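Local coordinates for SidF, inhibitor of growth family, member 3 (Legionella pneumophila subsp. pneumophila, PDB 4FYE), which dephosphorylates membrane phosphoinositides, probably acting as a phosphatidylinositol-3,4,5-trisphosphate 3-phosphatase, at residues L30-R38 with D70-N81; S268-Y276 with I290-V301. The protein carries 1 engineered substitution. All blocks are in the same frame, centred on the assembly; numbering follows the deposited sequence.

Contact 1: L30-R38 with D70-N81; sequences LAYGYPGER and DVIQEANNYIDN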
loop_
_atom_site.group_PDB
_atom_site.type_symbol
_atom_site.label_atom_id
_atom_site.label_comp_id
_atom_site.label_asym_id
_atom_site.label_seq_id
_atom_site.Cartn_x
_atom_site.Cartn_y
_atom_site.Cartn_z
ATOM N N LEU A 30 17.349 -3.990 -13.860
ATOM C CA LEU A 30 17.549 -2.549 -13.804
ATOM C C LEU A 30 18.655 -2.273 -12.787
ATOM O O LEU A 30 19.014 -3.153 -11.997
ATOM C CB LEU A 30 16.232 -1.840 -13.435
ATOM C CG LEU A 30 15.802 -1.867 -11.954
ATOM C CD1 LEU A 30 15.813 -0.479 -11.291
ATOM C CD2 LEU A 30 14.431 -2.478 -11.873
ATOM N N ALA A 31 19.200 -1.069 -12.809
ATOM C CA ALA A 31 20.316 -0.773 -11.933
ATOM C C ALA A 31 19.855 -0.244 -10.594
ATOM O O ALA A 31 19.102 0.722 -10.502
ATOM C CB ALA A 31 21.259 0.205 -12.583
ATOM N N TYR A 32 20.318 -0.903 -9.552
ATOM C CA TYR A 32 20.042 -0.466 -8.178
ATOM C C TYR A 32 21.190 0.245 -7.435
ATOM O O TYR A 32 20.912 0.957 -6.460
ATOM C CB TYR A 32 19.684 -1.691 -7.406
ATOM C CG TYR A 32 18.386 -2.247 -7.798
ATOM C CD1 TYR A 32 17.183 -1.738 -7.225
ATOM C CD2 TYR A 32 18.308 -3.301 -8.707
ATOM C CE1 TYR A 32 15.941 -2.278 -7.556
ATOM C CE2 TYR A 32 17.063 -3.844 -9.048
ATOM C CZ TYR A 32 15.905 -3.339 -8.477
ATOM O OH TYR A 32 14.702 -3.929 -8.777
ATOM N N GLY A 33 22.442 0.042 -7.895
ATOM C CA GLY A 33 23.660 0.609 -7.329
ATOM C C GLY A 33 23.945 0.044 -5.938
ATOM O O GLY A 33 23.379 -0.980 -5.549
ATOM N N TYR A 34 24.785 0.736 -5.163
ATOM C CA TYR A 34 25.241 0.215 -3.896
ATOM C C TYR A 34 25.701 -1.264 -4.033
ATOM O O TYR A 34 25.165 -2.172 -3.374
ATOM C CB TYR A 34 24.160 0.401 -2.813
ATOM C CG TYR A 34 23.599 1.828 -2.712
ATOM C CD1 TYR A 34 24.164 2.780 -1.801
ATOM C CD2 TYR A 34 22.551 2.260 -3.543
ATOM C CE1 TYR A 34 23.687 4.084 -1.718
ATOM C CE2 TYR A 34 22.087 3.581 -3.481
ATOM C CZ TYR A 34 22.634 4.475 -2.547
ATOM O OH TYR A 34 22.142 5.785 -2.470
ATOM N N PRO A 35 26.710 -1.511 -4.875
ATOM C CA PRO A 35 27.188 -2.904 -4.986
ATOM C C PRO A 35 27.585 -3.558 -3.615
ATOM O O PRO A 35 28.175 -2.924 -2.763
ATOM C CB PRO A 35 28.380 -2.802 -5.940
ATOM C CG PRO A 35 28.889 -1.374 -5.802
ATOM C CD PRO A 35 27.634 -0.545 -5.504
ATOM N N GLY A 36 27.202 -4.808 -3.390
ATOM C CA GLY A 36 27.488 -5.449 -2.116
ATOM C C GLY A 36 26.543 -5.035 -1.010
ATOM O O GLY A 36 26.518 -5.682 0.004
ATOM N N GLU A 37 25.747 -3.981 -1.174
ATOM C CA GLU A 37 24.649 -3.772 -0.216
ATOM C C GLU A 37 23.339 -4.221 -0.883
ATOM O O GLU A 37 22.643 -5.062 -0.316
ATOM C CB GLU A 37 24.575 -2.356 0.364
ATOM C CG GLU A 37 23.163 -1.959 0.858
ATOM C CD GLU A 37 22.966 -0.448 1.297
ATOM O OE1 GLU A 37 23.877 0.432 1.166
ATOM O OE2 GLU A 37 21.859 -0.104 1.814
ATOM N N ARG A 38 23.043 -3.722 -2.097
ATOM C CA ARG A 38 21.796 -4.121 -2.846
ATOM C C ARG A 38 22.098 -5.368 -3.677
ATOM O O ARG A 38 22.531 -5.308 -4.837
ATOM C CB ARG A 38 21.201 -2.969 -3.673
ATOM C CG ARG A 38 20.649 -1.820 -2.810
ATOM C CD ARG A 38 20.141 -0.699 -3.683
ATOM N NE ARG A 38 19.540 0.357 -2.892
ATOM C CZ ARG A 38 18.966 1.460 -3.379
ATOM N NH1 ARG A 38 18.932 1.711 -4.684
ATOM N NH2 ARG A 38 18.432 2.341 -2.552
ATOM N N ASP A 70 23.704 7.997 -1.331
ATOM C CA ASP A 70 25.015 8.304 -1.838
ATOM C C ASP A 70 24.859 8.905 -3.244
ATOM O O ASP A 70 24.384 8.193 -4.139
ATOM C CB ASP A 70 25.807 7.000 -1.886
ATOM C CG ASP A 70 27.235 7.207 -2.460
ATOM O OD1 ASP A 70 27.421 8.091 -3.341
ATOM O OD2 ASP A 70 28.169 6.488 -2.049
ATOM N N VAL A 71 25.240 10.166 -3.473
ATOM C CA VAL A 71 24.879 10.783 -4.787
ATOM C C VAL A 71 25.597 10.218 -6.016
ATOM O O VAL A 71 25.035 10.121 -7.107
ATOM C CB VAL A 71 24.894 12.322 -4.836
ATOM C CG1 VAL A 71 23.854 12.880 -3.903
ATOM C CG2 VAL A 71 26.237 12.886 -4.496
ATOM N N ILE A 72 26.819 9.780 -5.830
ATOM C CA ILE A 72 27.444 8.970 -6.896
ATOM C C ILE A 72 26.640 7.749 -7.358
ATOM O O ILE A 72 26.407 7.585 -8.560
ATOM C CB ILE A 72 28.863 8.568 -6.544
ATOM C CG1 ILE A 72 29.640 9.861 -6.300
ATOM C CG2 ILE A 72 29.509 7.812 -7.739
ATOM C CD1 ILE A 72 31.054 9.582 -5.790
ATOM N N GLN A 73 26.212 6.927 -6.405
ATOM C CA GLN A 73 25.412 5.759 -6.712
ATOM C C GLN A 73 24.106 6.137 -7.380
ATOM O O GLN A 73 23.748 5.505 -8.351
ATOM C CB GLN A 73 25.156 4.876 -5.493
ATOM C CG GLN A 73 26.425 4.377 -4.843
ATOM C CD GLN A 73 27.207 3.505 -5.782
ATOM O OE1 GLN A 73 26.656 2.538 -6.340
ATOM N NE2 GLN A 73 28.482 3.852 -6.007
ATOM N N GLU A 74 23.431 7.171 -6.900
ATOM C CA GLU A 74 22.139 7.546 -7.462
ATOM C C GLU A 74 22.342 8.096 -8.871
ATOM O O GLU A 74 21.538 7.862 -9.754
ATOM C CB GLU A 74 21.440 8.613 -6.594
ATOM C CG GLU A 74 21.144 8.140 -5.161
ATOM C CD GLU A 74 20.112 6.996 -5.091
ATOM O OE1 GLU A 74 19.353 6.738 -6.054
ATOM O OE2 GLU A 74 20.069 6.324 -4.055
ATOM N N ALA A 75 23.392 8.876 -9.043
ATOM C CA ALA A 75 23.800 9.316 -10.369
ATOM C C ALA A 75 24.031 8.148 -11.320
ATOM O O ALA A 75 23.533 8.181 -12.440
ATOM C CB ALA A 75 25.030 10.162 -10.280
ATOM N N ASN A 76 24.756 7.111 -10.878
ATOM C CA ASN A 76 24.913 5.903 -11.700
ATOM C C ASN A 76 23.597 5.235 -12.018
ATOM O O ASN A 76 23.395 4.870 -13.159
ATOM C CB ASN A 76 25.808 4.877 -11.062
ATOM C CG ASN A 76 27.272 5.289 -11.036
ATOM O OD1 ASN A 76 27.665 6.310 -11.551
ATOM N ND2 ASN A 76 28.058 4.509 -10.359
ATOM N N ASN A 77 22.702 5.084 -11.035
ATOM C CA ASN A 77 21.368 4.523 -11.264
ATOM C C ASN A 77 20.572 5.316 -12.297
ATOM O O ASN A 77 20.028 4.788 -13.251
ATOM C CB ASN A 77 20.571 4.486 -9.960
ATOM C CG ASN A 77 21.130 3.481 -9.002
ATOM O OD1 ASN A 77 21.894 2.609 -9.406
ATOM N ND2 ASN A 77 20.778 3.604 -7.724
ATOM N N TYR A 78 20.514 6.601 -12.077
ATOM C CA TYR A 78 19.933 7.493 -13.035
ATOM C C TYR A 78 20.532 7.362 -14.369
ATOM O O TYR A 78 19.780 7.247 -15.280
ATOM C CB TYR A 78 20.062 8.944 -12.604
ATOM C CG TYR A 78 19.279 9.826 -13.527
ATOM C CD1 TYR A 78 17.943 10.054 -13.314
ATOM C CD2 TYR A 78 19.873 10.410 -14.639
ATOM C CE1 TYR A 78 17.229 10.882 -14.156
ATOM C CE2 TYR A 78 19.170 11.235 -15.455
ATOM C CZ TYR A 78 17.841 11.443 -15.199
ATOM O OH TYR A 78 17.120 12.261 -16.008
ATOM N N ILE A 79 21.873 7.388 -14.512
ATOM C CA ILE A 79 22.448 7.279 -15.845
ATOM C C ILE A 79 21.980 5.965 -16.541
ATOM O O ILE A 79 21.444 5.985 -17.639
ATOM C CB ILE A 79 23.980 7.304 -15.845
ATOM C CG1 ILE A 79 24.616 8.502 -15.108
ATOM C CG2 ILE A 79 24.525 7.158 -17.235
ATOM C CD1 ILE A 79 24.414 9.852 -15.673
ATOM N N ASP A 80 22.158 4.834 -15.877
ATOM C CA ASP A 80 22.012 3.526 -16.478
ATOM C C ASP A 80 20.574 3.268 -16.807
ATOM O O ASP A 80 20.282 2.676 -17.853
ATOM C CB ASP A 80 22.481 2.408 -15.510
ATOM C CG ASP A 80 24.002 2.397 -15.293
ATOM O OD1 ASP A 80 24.764 3.013 -16.088
ATOM O OD2 ASP A 80 24.454 1.774 -14.299
ATOM N N ASN A 81 19.687 3.679 -15.898
ATOM C CA ASN A 81 18.268 3.380 -16.049
ATOM C C ASN A 81 17.669 4.237 -17.183
ATOM O O ASN A 81 16.892 3.752 -17.948
ATOM C CB ASN A 81 17.490 3.485 -14.732
ATOM C CG ASN A 81 17.847 2.359 -13.716
ATOM O OD1 ASN A 81 18.188 1.254 -14.087
ATOM N ND2 ASN A 81 17.749 2.657 -12.439
#
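Loop 30-38 runs beside the first turns of helix 71-92, and its backbone comes near at two points: Ala-31, with its CA 5.4 Å from the CA of Asn-77, and Gly-33, which faces Gln-73. Amide side chains of the helix hold the loop backbone. Asn-81 grips both polar groups of Ala-31. Its OD1 accepts from Ala-31 N at 2.8 Å, and its ND2 donates to Ala-31 O at 3.1 Å. Each acceptor is used on a lone pair in its carbonyl plane. With both ends tied to one residue, the Asn-81 amide is held against flipping. One turn back, Asn-77 ND2 makes a weak bond to Tyr-32 O at 2.9 Å. That oxygen also takes Arg-38 NH1 at 2.8 Å, a bond within the loop.

Tyr-34 lays its ring on the start of the helix. Gln-73 CB sits over the ring centre in a CH-pi contact, 3.9 Å from the centroid. The Gln-73 chain then folds back at chi2 (-63°), which brings OE1 to Tyr-34 N for a hydrogen bond. The phenol oxygen has two partners. Tyr-34 OH accepts from Asp-70 N at 2.9 Å and donates to Glu-74 OE2 at 2.7 Å. The carboxylate is met on its anti side, 26° out of plane. Glu-74 OE2 is also bonded by Ser-715. Asp-70 is the N-cap residue, with a weak capping bond from Gln-73 N.

The loop leads into strand 39-42, an outermost strand of the six-stranded sheet. Arg-38 and Tyr-32 touch helix 701-712. The contact thus joins the loop before the edge strand to helix 71-92, which packs on helices 98-119 and 136-163.

Contact 2: S268-Y276 with I290-V301; sequences SGPGARMPY and IKAVTLINQEEV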
loop_
_atom_site.group_PDB
_atom_site.type_symbol
_atom_site.label_atom_id
_atom_site.label_comp_id
_atom_site.label_asym_id
_atom_site.label_seq_id
_atom_site.Cartn_x
_atom_site.Cartn_y
_atom_site.Cartn_z
ATOM N N SER A 268 0.814 -2.555 -0.204
ATOM C CA SER A 268 1.282 -1.212 -0.500
ATOM C C SER A 268 0.701 -0.869 -1.849
ATOM O O SER A 268 0.931 -1.587 -2.854
ATOM C CB SER A 268 2.819 -1.138 -0.514
ATOM O OG SER A 268 3.295 -0.130 -1.376
ATOM N N GLY A 269 -0.054 0.214 -1.900
ATOM C CA GLY A 269 -0.837 0.527 -3.071
ATOM C C GLY A 269 -2.194 -0.125 -2.959
ATOM O O GLY A 269 -2.562 -0.620 -1.912
ATOM N N PRO A 270 -2.961 -0.092 -4.031
ATOM C CA PRO A 270 -2.514 0.475 -5.292
ATOM C C PRO A 270 -2.452 1.985 -5.219
ATOM O O PRO A 270 -3.045 2.601 -4.346
ATOM C CB PRO A 270 -3.606 0.048 -6.256
ATOM C CG PRO A 270 -4.825 0.014 -5.418
ATOM C CD PRO A 270 -4.408 -0.335 -4.022
ATOM N N GLY A 271 -1.743 2.574 -6.164
ATOM C CA GLY A 271 -1.598 4.008 -6.211
ATOM C C GLY A 271 -2.915 4.404 -6.811
ATOM O O GLY A 271 -3.857 3.634 -6.723
ATOM N N ALA A 272 -3.035 5.594 -7.369
ATOM C CA ALA A 272 -4.339 5.986 -7.851
ATOM C C ALA A 272 -4.818 4.921 -8.825
ATOM O O ALA A 272 -4.068 4.429 -9.664
ATOM C CB ALA A 272 -4.269 7.338 -8.528
ATOM N N ARG A 273 -6.087 4.565 -8.681
ATOM C CA ARG A 273 -6.708 3.500 -9.442
ATOM C C ARG A 273 -7.131 4.097 -10.741
ATOM O O ARG A 273 -7.712 3.437 -11.588
ATOM C CB ARG A 273 -7.954 3.010 -8.731
ATOM C CG ARG A 273 -7.708 1.937 -7.702
ATOM C CD ARG A 273 -8.715 2.048 -6.586
ATOM N NE ARG A 273 -8.050 2.058 -5.302
ATOM C CZ ARG A 273 -8.322 1.213 -4.325
ATOM N NH1 ARG A 273 -9.251 0.293 -4.491
ATOM N NH2 ARG A 273 -7.664 1.288 -3.188
ATOM N N MET A 274 -6.880 5.384 -10.869
ATOM C CA MET A 274 -7.369 6.095 -11.970
ATOM C C MET A 274 -6.227 6.732 -12.628
ATOM O O MET A 274 -5.296 7.152 -11.969
ATOM C CB MET A 274 -8.320 7.122 -11.486
ATOM C CG MET A 274 -7.735 7.975 -10.423
ATOM S SD MET A 274 -8.669 9.496 -10.618
ATOM C CE MET A 274 -9.993 9.020 -9.521
ATOM N N PRO A 275 -6.286 6.800 -13.956
ATOM C CA PRO A 275 -5.207 7.455 -14.659
ATOM C C PRO A 275 -5.335 8.982 -14.514
ATOM O O PRO A 275 -5.973 9.677 -15.316
ATOM C CB PRO A 275 -5.381 6.966 -16.102
ATOM C CG PRO A 275 -6.733 6.295 -16.175
ATOM C CD PRO A 275 -7.403 6.427 -14.846
ATOM N N TYR A 276 -4.742 9.460 -13.441
ATOM C CA TYR A 276 -4.561 10.873 -13.122
ATOM C C TYR A 276 -4.238 11.845 -14.280
ATOM O O TYR A 276 -4.924 12.852 -14.455
ATOM C CB TYR A 276 -3.452 10.993 -12.055
ATOM C CG TYR A 276 -2.172 10.134 -12.245
ATOM C CD1 TYR A 276 -1.950 9.328 -13.393
ATOM C CD2 TYR A 276 -1.172 10.154 -11.271
ATOM C CE1 TYR A 276 -0.788 8.569 -13.530
ATOM C CE2 TYR A 276 -0.015 9.405 -11.398
ATOM C CZ TYR A 276 0.177 8.622 -12.519
ATOM O OH TYR A 276 1.342 7.905 -12.595
ATOM N N ILE A 290 -12.920 8.253 -17.384
ATOM C CA ILE A 290 -11.999 8.152 -16.262
ATOM C C ILE A 290 -12.670 7.481 -15.073
ATOM O O ILE A 290 -12.062 6.603 -14.437
ATOM C CB ILE A 290 -11.404 9.524 -15.878
ATOM C CG1 ILE A 290 -10.437 9.966 -16.972
ATOM C CG2 ILE A 290 -10.649 9.417 -14.553
ATOM C CD1 ILE A 290 -10.150 11.468 -17.029
ATOM N N LYS A 291 -13.911 7.883 -14.779
ATOM C CA LYS A 291 -14.728 7.180 -13.779
ATOM C C LYS A 291 -14.867 5.684 -14.066
ATOM O O LYS A 291 -14.934 4.884 -13.142
ATOM C CB LYS A 291 -16.115 7.796 -13.679
ATOM C CG LYS A 291 -16.394 8.485 -12.365
ATOM C CD LYS A 291 -17.740 9.219 -12.344
ATOM C CE LYS A 291 -17.573 10.702 -12.657
ATOM N NZ LYS A 291 -18.767 11.496 -12.268
ATOM N N ALA A 292 -14.929 5.315 -15.346
ATOM C CA ALA A 292 -15.149 3.921 -15.725
ATOM C C ALA A 292 -13.904 3.083 -15.503
ATOM O O ALA A 292 -14.006 1.910 -15.077
ATOM C CB ALA A 292 -15.582 3.798 -17.172
ATOM N N VAL A 293 -12.751 3.672 -15.848
ATOM C CA VAL A 293 -11.496 2.972 -15.694
ATOM C C VAL A 293 -11.282 2.712 -14.221
ATOM O O VAL A 293 -10.746 1.686 -13.842
ATOM C CB VAL A 293 -10.345 3.813 -16.204
ATOM C CG1 VAL A 293 -9.026 3.271 -15.726
ATOM C CG2 VAL A 293 -10.410 3.859 -17.715
ATOM N N THR A 294 -11.733 3.622 -13.378
ATOM C CA THR A 294 -11.439 3.400 -12.020
ATOM C C THR A 294 -12.262 2.245 -11.503
ATOM O O THR A 294 -11.763 1.464 -10.665
ATOM C CB THR A 294 -11.340 4.681 -11.106
ATOM O OG1 THR A 294 -12.270 4.636 -10.021
ATOM C CG2 THR A 294 -11.380 6.026 -11.854
ATOM N N LEU A 295 -13.487 2.091 -12.048
ATOM C CA LEU A 295 -14.320 0.933 -11.781
ATOM C C LEU A 295 -13.667 -0.360 -12.345
ATOM O O LEU A 295 -13.518 -1.370 -11.659
ATOM C CB LEU A 295 -15.651 1.114 -12.449
ATOM C CG LEU A 295 -16.989 0.675 -11.872
ATOM C CD1 LEU A 295 -17.702 -0.095 -12.964
ATOM C CD2 LEU A 295 -16.904 -0.158 -10.622
ATOM N N ILE A 296 -13.258 -0.321 -13.593
ATOM C CA ILE A 296 -12.489 -1.379 -14.179
ATOM C C ILE A 296 -11.288 -1.819 -13.270
ATOM O O ILE A 296 -11.188 -3.009 -12.861
ATOM C CB ILE A 296 -12.109 -0.965 -15.606
ATOM C CG1 ILE A 296 -13.353 -1.133 -16.511
ATOM C CG2 ILE A 296 -10.929 -1.772 -16.105
ATOM C CD1 ILE A 296 -13.254 -0.461 -17.868
ATOM N N ASN A 297 -10.418 -0.875 -12.917
ATOM C CA ASN A 297 -9.368 -1.133 -11.950
ATOM C C ASN A 297 -9.871 -1.555 -10.589
ATOM O O ASN A 297 -9.246 -2.414 -9.963
ATOM C CB ASN A 297 -8.546 0.089 -11.799
ATOM C CG ASN A 297 -7.760 0.390 -13.031
ATOM O OD1 ASN A 297 -7.666 -0.438 -13.975
ATOM N ND2 ASN A 297 -7.153 1.576 -13.038
ATOM N N GLN A 298 -11.002 -1.004 -10.123
ATOM C CA GLN A 298 -11.612 -1.557 -8.914
ATOM C C GLN A 298 -11.882 -3.082 -9.036
ATOM O O GLN A 298 -11.664 -3.807 -8.078
ATOM C CB GLN A 298 -12.905 -0.853 -8.529
ATOM C CG GLN A 298 -13.330 -1.246 -7.120
ATOM C CD GLN A 298 -12.248 -0.989 -6.082
ATOM O OE1 GLN A 298 -11.521 -0.008 -6.183
ATOM N NE2 GLN A 298 -12.183 -1.835 -5.044
ATOM N N GLU A 299 -12.343 -3.583 -10.183
ATOM C CA GLU A 299 -12.498 -5.020 -10.258
ATOM C C GLU A 299 -11.180 -5.791 -10.182
ATOM O O GLU A 299 -11.116 -6.812 -9.482
ATOM C CB GLU A 299 -13.556 -5.552 -11.270
ATOM C CG GLU A 299 -13.253 -5.430 -12.764
ATOM C CD GLU A 299 -14.189 -6.272 -13.663
ATOM O OE1 GLU A 299 -13.747 -6.689 -14.751
ATOM O OE2 GLU A 299 -15.364 -6.535 -13.339
ATOM N N GLU A 300 -10.100 -5.239 -10.728
ATOM C CA GLU A 300 -8.796 -5.877 -10.609
ATOM C C GLU A 300 -8.392 -5.967 -9.160
ATOM O O GLU A 300 -7.914 -6.991 -8.693
ATOM C CB GLU A 300 -7.744 -5.146 -11.419
ATOM C CG GLU A 300 -6.355 -5.828 -11.487
ATOM C CD GLU A 300 -5.194 -4.877 -11.874
ATOM O OE1 GLU A 300 -4.010 -5.191 -11.554
ATOM O OE2 GLU A 300 -5.424 -3.792 -12.473
ATOM N N VAL A 301 -8.622 -4.894 -8.422
ATOM C CA VAL A 301 -8.396 -4.920 -6.989
ATOM C C VAL A 301 -9.175 -6.052 -6.299
ATOM O O VAL A 301 -8.677 -6.616 -5.335
ATOM C CB VAL A 301 -8.741 -3.537 -6.343
ATOM C CG1 VAL A 301 -8.853 -3.579 -4.796
ATOM C CG2 VAL A 301 -7.749 -2.520 -6.808
#
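Arg-273 NH1 donates to Gln-298 OE1 at 2.8 Å, on a lone pair in the carbonyl plane. The guanidinium and amide planes are only 10° apart, so the two flat groups lie nearly coplanar. Gln-298 starts with CG anti to the backbone N (chi1 -167°) and bends at chi2, and this carries its amide back to the arginine. Both groups share a further partner, Glu-356: its OE1 forms a salt bridge with Arg-273 NH2, and its OE2 accepts from Gln-298 NE2. The carboxylate probably balances the arginine charge in this buried place. Tyr-358 adds a cation-pi contact.

Pro-270, which follows a cis peptide bond, sets CG over one face of the guanidinium, offset toward the rim. The same Pro-270 CG meets Val-301 CG2 at 4.1 Å, the two side chains crossing at about a right angle. Val-301 CG1 also approaches Arg-273 NH1, at 3.9 Å.

A second polar link joins Asn-297 ND2 to Arg-273 O. Its modelled length is very short, so the exact geometry is doubtful. The other end of that amide, OD1, is taken by Gly-242 N. Farther along, Pro-275, the centre of an inverse gamma turn, reaches Val-293 with its ring carbon CD, 3.7 Å from Val-293 CG1. Ile-290 CG2 closes this apolar end, 4.4 Å from Met-274 SD.

The loop follows strand 260-268, an outermost strand of the six-stranded sheet, and packs on helix 284-311. Strand 353-360 supplies Glu-356 and Tyr-358, and strand 641-645 touches Pro-270 and Arg-273. Through Arg-273, Gln-298 and Glu-356, the loop and helix 284-311 are joined to the four-stranded sheet. Helix 373-387 packs on Met-274, and helix 482-514 lies against Ala-292, Leu-295 and Ile-296.

How the contacts relate
The two contacts follow one another along the chain and neither nest nor cross. From the N terminus, the chain passes helix 9-16 and enters loop 30-38. Strands 39-42 and 50-55 come next, and contact 1 closes this excursion when helix 71-92 begins. The chain then adds the rest of the six-stranded sheet and leaves it through strand 260-268. Contact 2 closes the short connection from that strand to helix 284-311. The contacts therefore lie beside strands at the two outermost positions of one sheet. Contact 1 ties the loop before one edge strand to helix 71-92; contact 2 leads to the four-stranded sheet. Their centres are about 31 Å apart, and they do not touch.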